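Local coordinates for nodulation protein S (Bradyrhizobium sp., PDB 3OFK) that probably transfers methyl groups from S-adenosylmethionine as an N-methyltransferase in the synthesis of nodulation (Nod) factors, at residues T66-D80 with R92-I106. Numbering follows the deposited sequence.
Sequences TEKLAPHCKRLTVID and RTKRWSHISWAATDI. With SAH (S-adenosyl-L-homocysteine), chain E.
The beta-alpha-beta unit of a Rossmann-like methyltransferase joins two parallel strands here, Leu76–Asp80 and Ile99–Ala103, the latter at the edge of the sheet within this chain. Backbone bonds run from Leu76 N to His98 O through Ser100 N to Leu76 O (2.8 Å) and on to Asp80 N with Ala102 O. Val78 flanks the Trp101 indole, CG1 meeting CZ3 at 3.4 Å and CG2 sitting over the six-membered ring, 4.2 Å from its centroid; helix 83-92, which links the strands, packs against Trp101 too.

Just ahead of its strand, His98 reaches the 3-10 turn Ala70–His72 that leads into the neighbouring strand. With CG between the backbone N and carbonyl carbon (chi1 65°), its ring swings back so that NE2 donates to Ala70 O at 2.7 Å, while Cys73 N reaches the same oxygen from the opposite face. With the imidazole cut back to an alanine, Ala70 O would probably be left to Cys73 N, and the turn would lose this tie to 92-106. Ala70 CB lies over the Trp96 five-membered ring, 4.0 Å from its centroid, and touches Ile99 CD1. Farther out, Glu67 OE1 takes Arg92 NE at 2.6 Å in a salt bridge, NE coming from above the carboxylate plane; Arg92 also pairs with Asp30.

As in this fold generally, the C-terminal strand ends and the loops after them carry the cofactor site: Asp80 OD1 accepts from ribose O2' of S-adenosylhomocysteine and OD2 from O3', Asp105 OD1 takes adenine N6 (3.0 Å), and Ile106 N donates to N1.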
loop_
_atom_site.group_PDB
_atom_site.type_symbol
_atom_site.label_atom_id
_atom_site.label_comp_id
_atom_site.label_asym_id
_atom_site.label_seq_id
_atom_site.Cartn_x
_atom_site.Cartn_y
_atom_site.Cartn_z
ATOM N N THR A 66 -2.927 4.864 -7.808
ATOM C CA THR A 66 -2.240 6.122 -8.028
ATOM C C THR A 66 -3.161 7.071 -8.818
ATOM O O THR A 66 -3.341 8.235 -8.435
ATOM C CB THR A 66 -0.935 5.915 -8.817
ATOM O OG1 THR A 66 -0.291 4.714 -8.397
ATOM C CG2 THR A 66 0.015 7.122 -8.660
ATOM N N GLU A 67 -3.780 6.522 -9.865
ATOM C CA GLU A 67 -4.679 7.249 -10.766
ATOM C C GLU A 67 -5.915 7.815 -10.073
ATOM O O GLU A 67 -6.435 8.861 -10.473
ATOM C CB GLU A 67 -5.108 6.310 -11.904
ATOM C CG GLU A 67 -6.138 6.913 -12.855
ATOM C CD GLU A 67 -6.184 6.250 -14.211
ATOM O OE1 GLU A 67 -6.258 4.990 -14.245
ATOM O OE2 GLU A 67 -6.123 7.005 -15.232
ATOM N N LYS A 68 -6.389 7.092 -9.063
ATOM C CA LYS A 68 -7.556 7.496 -8.276
ATOM C C LYS A 68 -7.167 8.512 -7.208
ATOM O O LYS A 68 -7.906 9.428 -6.906
ATOM C CB LYS A 68 -8.175 6.246 -7.645
ATOM C CG LYS A 68 -8.730 5.264 -8.694
ATOM C CD LYS A 68 -9.184 3.934 -8.096
ATOM C CE LYS A 68 -9.314 2.893 -9.196
ATOM N NZ LYS A 68 -9.576 1.533 -8.680
ATOM N N LEU A 69 -5.960 8.377 -6.686
ATOM C CA LEU A 69 -5.450 9.252 -5.638
ATOM C C LEU A 69 -4.933 10.595 -6.142
ATOM O O LEU A 69 -5.154 11.621 -5.486
ATOM C CB LEU A 69 -4.332 8.527 -4.890
ATOM C CG LEU A 69 -3.840 9.123 -3.563
ATOM C CD1 LEU A 69 -4.956 9.110 -2.504
ATOM C CD2 LEU A 69 -2.599 8.333 -3.093
ATOM N N ALA A 70 -4.281 10.603 -7.313
ATOM C CA ALA A 70 -3.552 11.790 -7.810
ATOM C C ALA A 70 -4.349 13.092 -7.832
ATOM O O ALA A 70 -3.835 14.123 -7.381
ATOM C CB ALA A 70 -2.871 11.543 -9.234
ATOM N N PRO A 71 -5.603 13.069 -8.350
ATOM C CA PRO A 71 -6.328 14.323 -8.465
ATOM C C PRO A 71 -6.670 14.994 -7.141
ATOM O O PRO A 71 -7.116 16.136 -7.140
ATOM C CB PRO A 71 -7.614 13.934 -9.183
ATOM C CG PRO A 71 -7.428 12.515 -9.640
ATOM C CD PRO A 71 -6.376 11.917 -8.854
ATOM N N HIS A 72 -6.426 14.305 -6.027
ATOM C CA HIS A 72 -6.820 14.773 -4.706
ATOM C C HIS A 72 -5.644 15.200 -3.817
ATOM O O HIS A 72 -5.849 15.571 -2.663
ATOM C CB HIS A 72 -7.649 13.679 -4.058
ATOM C CG HIS A 72 -8.747 13.169 -4.949
ATOM N ND1 HIS A 72 -9.805 13.951 -5.360
ATOM C CD2 HIS A 72 -8.911 11.969 -5.552
ATOM C CE1 HIS A 72 -10.581 13.247 -6.161
ATOM N NE2 HIS A 72 -10.052 12.043 -6.307
ATOM N N CYS A 73 -4.431 15.157 -4.370
ATOM C CA CYS A 73 -3.206 15.539 -3.665
ATOM C C CYS A 73 -2.557 16.702 -4.413
ATOM O O CYS A 73 -2.381 16.625 -5.612
ATOM C CB CYS A 73 -2.231 14.370 -3.672
ATOM S SG CYS A 73 -2.873 12.789 -3.048
ATOM N N LYS A 74 -2.206 17.774 -3.713
ATOM C CA LYS A 74 -1.541 18.923 -4.324
ATOM C C LYS A 74 -0.172 18.472 -4.882
ATOM O O LYS A 74 0.231 18.820 -5.997
ATOM C CB LYS A 74 -1.396 20.029 -3.262
ATOM C CG LYS A 74 -0.845 21.356 -3.721
ATOM C CD LYS A 74 -1.277 22.432 -2.713
ATOM C CE LYS A 74 -0.364 23.648 -2.704
ATOM N NZ LYS A 74 -0.874 24.628 -1.688
ATOM N N ARG A 75 0.508 17.669 -4.085
ATOM C CA ARG A 75 1.705 16.929 -4.514
ATOM C C ARG A 75 1.557 15.471 -4.099
ATOM O O ARG A 75 1.018 15.170 -3.021
ATOM C CB ARG A 75 2.969 17.537 -3.889
ATOM C CG ARG A 75 3.329 18.906 -4.406
ATOM C CD ARG A 75 4.692 19.422 -3.861
ATOM N NE ARG A 75 5.835 18.665 -4.393
ATOM C CZ ARG A 75 6.595 17.797 -3.718
ATOM N NH1 ARG A 75 6.400 17.539 -2.428
ATOM N NH2 ARG A 75 7.586 17.180 -4.348
ATOM N N LEU A 76 2.045 14.572 -4.954
ATOM C CA LEU A 76 2.052 13.123 -4.690
ATOM C C LEU A 76 3.452 12.583 -4.982
ATOM O O LEU A 76 4.040 12.888 -6.043
ATOM C CB LEU A 76 1.035 12.375 -5.575
ATOM C CG LEU A 76 0.854 10.845 -5.470
ATOM C CD1 LEU A 76 0.505 10.371 -4.010
ATOM C CD2 LEU A 76 -0.139 10.316 -6.453
ATOM N N THR A 77 3.986 11.806 -4.038
ATOM C CA THR A 77 5.189 11.005 -4.234
ATOM C C THR A 77 4.805 9.527 -4.217
ATOM O O THR A 77 3.976 9.084 -3.407
ATOM C CB THR A 77 6.210 11.375 -3.123
ATOM O OG1 THR A 77 6.448 12.780 -3.237
ATOM C CG2 THR A 77 7.550 10.556 -3.197
ATOM N N VAL A 78 5.435 8.747 -5.090
ATOM C CA VAL A 78 5.116 7.316 -5.211
ATOM C C VAL A 78 6.453 6.504 -5.200
ATOM O O VAL A 78 7.411 6.825 -5.922
ATOM C CB VAL A 78 4.417 7.051 -6.525
ATOM C CG1 VAL A 78 4.099 5.529 -6.703
ATOM C CG2 VAL A 78 3.152 7.872 -6.657
ATOM N N ILE A 79 6.555 5.508 -4.330
ATOM C CA ILE A 79 7.746 4.690 -4.294
ATOM C C ILE A 79 7.324 3.274 -4.606
ATOM O O ILE A 79 6.182 2.880 -4.402
ATOM C CB ILE A 79 8.585 4.812 -2.997
ATOM C CG1 ILE A 79 7.897 4.199 -1.776
ATOM C CG2 ILE A 79 8.908 6.316 -2.709
ATOM C CD1 ILE A 79 8.861 3.682 -0.721
ATOM N N ASP A 80 8.258 2.551 -5.186
ATOM C CA ASP A 80 8.092 1.166 -5.473
ATOM C C ASP A 80 9.465 0.534 -5.667
ATOM O O ASP A 80 10.368 1.103 -6.285
ATOM C CB ASP A 80 7.254 0.970 -6.725
ATOM C CG ASP A 80 6.632 -0.408 -6.764
ATOM O OD1 ASP A 80 7.382 -1.432 -6.907
ATOM O OD2 ASP A 80 5.406 -0.466 -6.535
ATOM N N ARG A 92 0.291 5.479 -16.857
ATOM C CA ARG A 92 -1.097 5.598 -16.467
ATOM C C ARG A 92 -1.480 7.005 -15.982
ATOM O O ARG A 92 -2.549 7.531 -16.364
ATOM C CB ARG A 92 -1.389 4.533 -15.433
ATOM C CG ARG A 92 -2.752 4.514 -14.891
ATOM C CD ARG A 92 -3.200 3.092 -14.789
ATOM N NE ARG A 92 -4.557 3.015 -14.298
ATOM C CZ ARG A 92 -5.233 1.878 -14.201
ATOM N NH1 ARG A 92 -4.668 0.737 -14.584
ATOM N NH2 ARG A 92 -6.471 1.893 -13.725
ATOM N N THR A 93 -0.615 7.652 -15.205
ATOM C CA THR A 93 -0.962 8.961 -14.642
ATOM C C THR A 93 -0.355 10.162 -15.344
ATOM O O THR A 93 -0.178 11.216 -14.721
ATOM C CB THR A 93 -0.494 9.033 -13.216
ATOM O OG1 THR A 93 0.886 8.670 -13.189
ATOM C CG2 THR A 93 -1.283 8.073 -12.363
ATOM N N LYS A 94 -0.031 10.021 -16.621
ATOM C CA LYS A 94 0.758 11.049 -17.326
ATOM C C LYS A 94 0.121 12.461 -17.445
ATOM O O LYS A 94 0.837 13.453 -17.609
ATOM C CB LYS A 94 1.140 10.563 -18.720
ATOM C CG LYS A 94 0.036 10.685 -19.745
ATOM C CD LYS A 94 0.352 9.906 -21.003
ATOM C CE LYS A 94 -0.916 9.655 -21.819
ATOM N NZ LYS A 94 -0.623 8.985 -23.105
ATOM N N ARG A 95 -1.196 12.565 -17.335
ATOM C CA ARG A 95 -1.846 13.890 -17.426
ATOM C C ARG A 95 -1.503 14.804 -16.245
ATOM O O ARG A 95 -1.640 16.030 -16.356
ATOM C CB ARG A 95 -3.352 13.748 -17.526
ATOM C CG ARG A 95 -3.976 13.150 -16.276
ATOM C CD ARG A 95 -5.435 12.919 -16.448
ATOM N NE ARG A 95 -6.108 14.211 -16.485
ATOM C CZ ARG A 95 -7.385 14.417 -16.190
ATOM N NH1 ARG A 95 -8.177 13.411 -15.816
ATOM N NH2 ARG A 95 -7.858 15.655 -16.263
ATOM N N TRP A 96 -1.035 14.209 -15.137
ATOM C CA TRP A 96 -0.745 14.940 -13.914
ATOM C C TRP A 96 0.727 15.356 -13.933
ATOM O O TRP A 96 1.580 14.580 -14.352
ATOM C CB TRP A 96 -1.099 14.102 -12.685
ATOM C CG TRP A 96 -2.520 13.676 -12.674
ATOM C CD1 TRP A 96 -3.012 12.394 -12.771
ATOM C CD2 TRP A 96 -3.649 14.525 -12.552
ATOM N NE1 TRP A 96 -4.379 12.410 -12.759
ATOM C CE2 TRP A 96 -4.798 13.709 -12.615
ATOM C CE3 TRP A 96 -3.808 15.905 -12.407
ATOM C CZ2 TRP A 96 -6.077 14.226 -12.535
ATOM C CZ3 TRP A 96 -5.097 16.414 -12.323
ATOM C CH2 TRP A 96 -6.210 15.577 -12.383
ATOM N N SER A 97 0.986 16.605 -13.552
ATOM C CA SER A 97 2.344 17.194 -13.509
ATOM C C SER A 97 2.916 17.278 -12.072
ATOM O O SER A 97 4.052 17.729 -11.876
ATOM C CB SER A 97 2.317 18.598 -14.125
ATOM O OG SER A 97 1.506 19.447 -13.320
ATOM N N HIS A 98 2.130 16.826 -11.085
ATOM C CA HIS A 98 2.477 16.989 -9.679
ATOM C C HIS A 98 2.928 15.681 -8.987
ATOM O O HIS A 98 2.955 15.633 -7.750
ATOM C CB HIS A 98 1.297 17.611 -8.914
ATOM C CG HIS A 98 0.070 16.741 -8.844
ATOM N ND1 HIS A 98 -0.797 16.576 -9.901
ATOM C CD2 HIS A 98 -0.451 16.014 -7.821
ATOM C CE1 HIS A 98 -1.796 15.781 -9.538
ATOM N NE2 HIS A 98 -1.604 15.414 -8.282
ATOM N N ILE A 99 3.273 14.645 -9.768
ATOM C CA ILE A 99 3.653 13.335 -9.195
ATOM C C ILE A 99 5.189 13.128 -9.307
ATOM O O ILE A 99 5.768 13.438 -10.359
ATOM C CB ILE A 99 2.926 12.148 -9.877
ATOM C CG1 ILE A 99 1.414 12.402 -9.982
ATOM C CG2 ILE A 99 3.248 10.812 -9.146
ATOM C CD1 ILE A 99 0.586 11.186 -10.500
ATOM N N SER A 100 5.816 12.656 -8.208
ATOM C CA SER A 100 7.247 12.291 -8.133
ATOM C C SER A 100 7.334 10.793 -7.937
ATOM O O SER A 100 6.472 10.244 -7.240
ATOM C CB SER A 100 7.858 12.906 -6.866
ATOM O OG SER A 100 8.298 14.191 -7.152
ATOM N N TRP A 101 8.386 10.153 -8.453
ATOM C CA TRP A 101 8.573 8.723 -8.280
ATOM C C TRP A 101 9.973 8.365 -7.826
ATOM O O TRP A 101 10.974 9.050 -8.130
ATOM C CB TRP A 101 8.260 7.956 -9.575
ATOM C CG TRP A 101 7.018 8.397 -10.288
ATOM C CD1 TRP A 101 6.856 9.528 -11.048
ATOM C CD2 TRP A 101 5.777 7.688 -10.358
ATOM N NE1 TRP A 101 5.587 9.568 -11.561
ATOM C CE2 TRP A 101 4.908 8.447 -11.161
ATOM C CE3 TRP A 101 5.314 6.480 -9.804
ATOM C CZ2 TRP A 101 3.585 8.043 -11.431
ATOM C CZ3 TRP A 101 4.022 6.083 -10.080
ATOM C CH2 TRP A 101 3.171 6.870 -10.872
ATOM N N ALA A 102 10.060 7.240 -7.135
ATOM C CA ALA A 102 11.363 6.670 -6.777
ATOM C C ALA A 102 11.301 5.139 -6.777
ATOM O O ALA A 102 10.395 4.573 -6.211
ATOM C CB ALA A 102 11.830 7.233 -5.436
ATOM N N ALA A 103 12.255 4.485 -7.456
ATOM C CA ALA A 103 12.346 3.050 -7.458
ATOM C C ALA A 103 13.221 2.714 -6.266
ATOM O O ALA A 103 14.450 2.735 -6.350
ATOM C CB ALA A 103 12.956 2.510 -8.793
ATOM N N THR A 104 12.586 2.526 -5.119
ATOM C CA THR A 104 13.309 2.197 -3.891
ATOM C C THR A 104 12.420 1.339 -3.028
ATOM O O THR A 104 11.197 1.433 -3.058
ATOM C CB THR A 104 13.689 3.463 -3.053
ATOM O OG1 THR A 104 14.188 4.479 -3.917
ATOM C CG2 THR A 104 14.768 3.153 -2.034
ATOM N N ASP A 105 13.078 0.539 -2.226
ATOM C CA ASP A 105 12.458 -0.247 -1.215
ATOM C C ASP A 105 12.071 0.716 -0.080
ATOM O O ASP A 105 12.793 1.683 0.224
ATOM C CB ASP A 105 13.484 -1.278 -0.740
ATOM C CG ASP A 105 12.884 -2.347 0.131
ATOM O OD1 ASP A 105 12.017 -2.040 0.980
ATOM O OD2 ASP A 105 13.297 -3.498 -0.053
ATOM N N ILE A 106 10.925 0.480 0.551
ATOM C CA ILE A 106 10.517 1.336 1.682
ATOM C C ILE A 106 11.579 1.287 2.812
ATOM O O ILE A 106 11.783 2.277 3.527
ATOM C CB ILE A 106 9.091 0.991 2.173
ATOM C CG1 ILE A 106 8.682 1.893 3.360
ATOM C CG2 ILE A 106 8.948 -0.485 2.515
ATOM C CD1 ILE A 106 8.759 3.383 3.064
HETATM N N SAH E . -0.813 -0.324 -3.131
HETATM C CA SAH E . -1.392 -0.800 -4.383
HETATM C CB SAH E . -0.474 -1.844 -5.012
HETATM C CG SAH E . -0.269 -3.176 -4.309
HETATM S SD SAH E . 0.668 -4.417 -5.269
HETATM C C SAH E . -2.815 -1.362 -4.237
HETATM O O SAH E . -3.287 -1.628 -3.130
HETATM O OXT SAH E . -3.513 -1.556 -5.231
HETATM C "C5'" SAH E . 2.216 -4.248 -4.321
HETATM C "C4'" SAH E . 3.248 -3.250 -4.807
HETATM O "O4'" SAH E . 4.241 -3.099 -3.793
HETATM C "C3'" SAH E . 3.972 -3.665 -6.086
HETATM O "O3'" SAH E . 4.076 -2.542 -6.971
HETATM C "C2'" SAH E . 5.351 -4.107 -5.568
HETATM O "O2'" SAH E . 6.365 -3.933 -6.528
HETATM C "C1'" SAH E . 5.520 -3.176 -4.399
HETATM N N9 SAH E . 6.504 -3.539 -3.353
HETATM C C8 SAH E . 6.750 -4.783 -2.830
HETATM N N7 SAH E . 7.687 -4.654 -1.866
HETATM C C5 SAH E . 8.039 -3.361 -1.757
HETATM C C6 SAH E . 8.923 -2.740 -0.875
HETATM N N6 SAH E . 9.654 -3.509 -0.021
HETATM N N1 SAH E . 9.087 -1.380 -0.978
HETATM C C2 SAH E . 8.339 -0.658 -1.903
HETATM N N3 SAH E . 7.439 -1.296 -2.750
HETATM C C4 SAH E . 7.276 -2.635 -2.665
HETATM O O HOH W 1 6.006 15.200 -5.690
#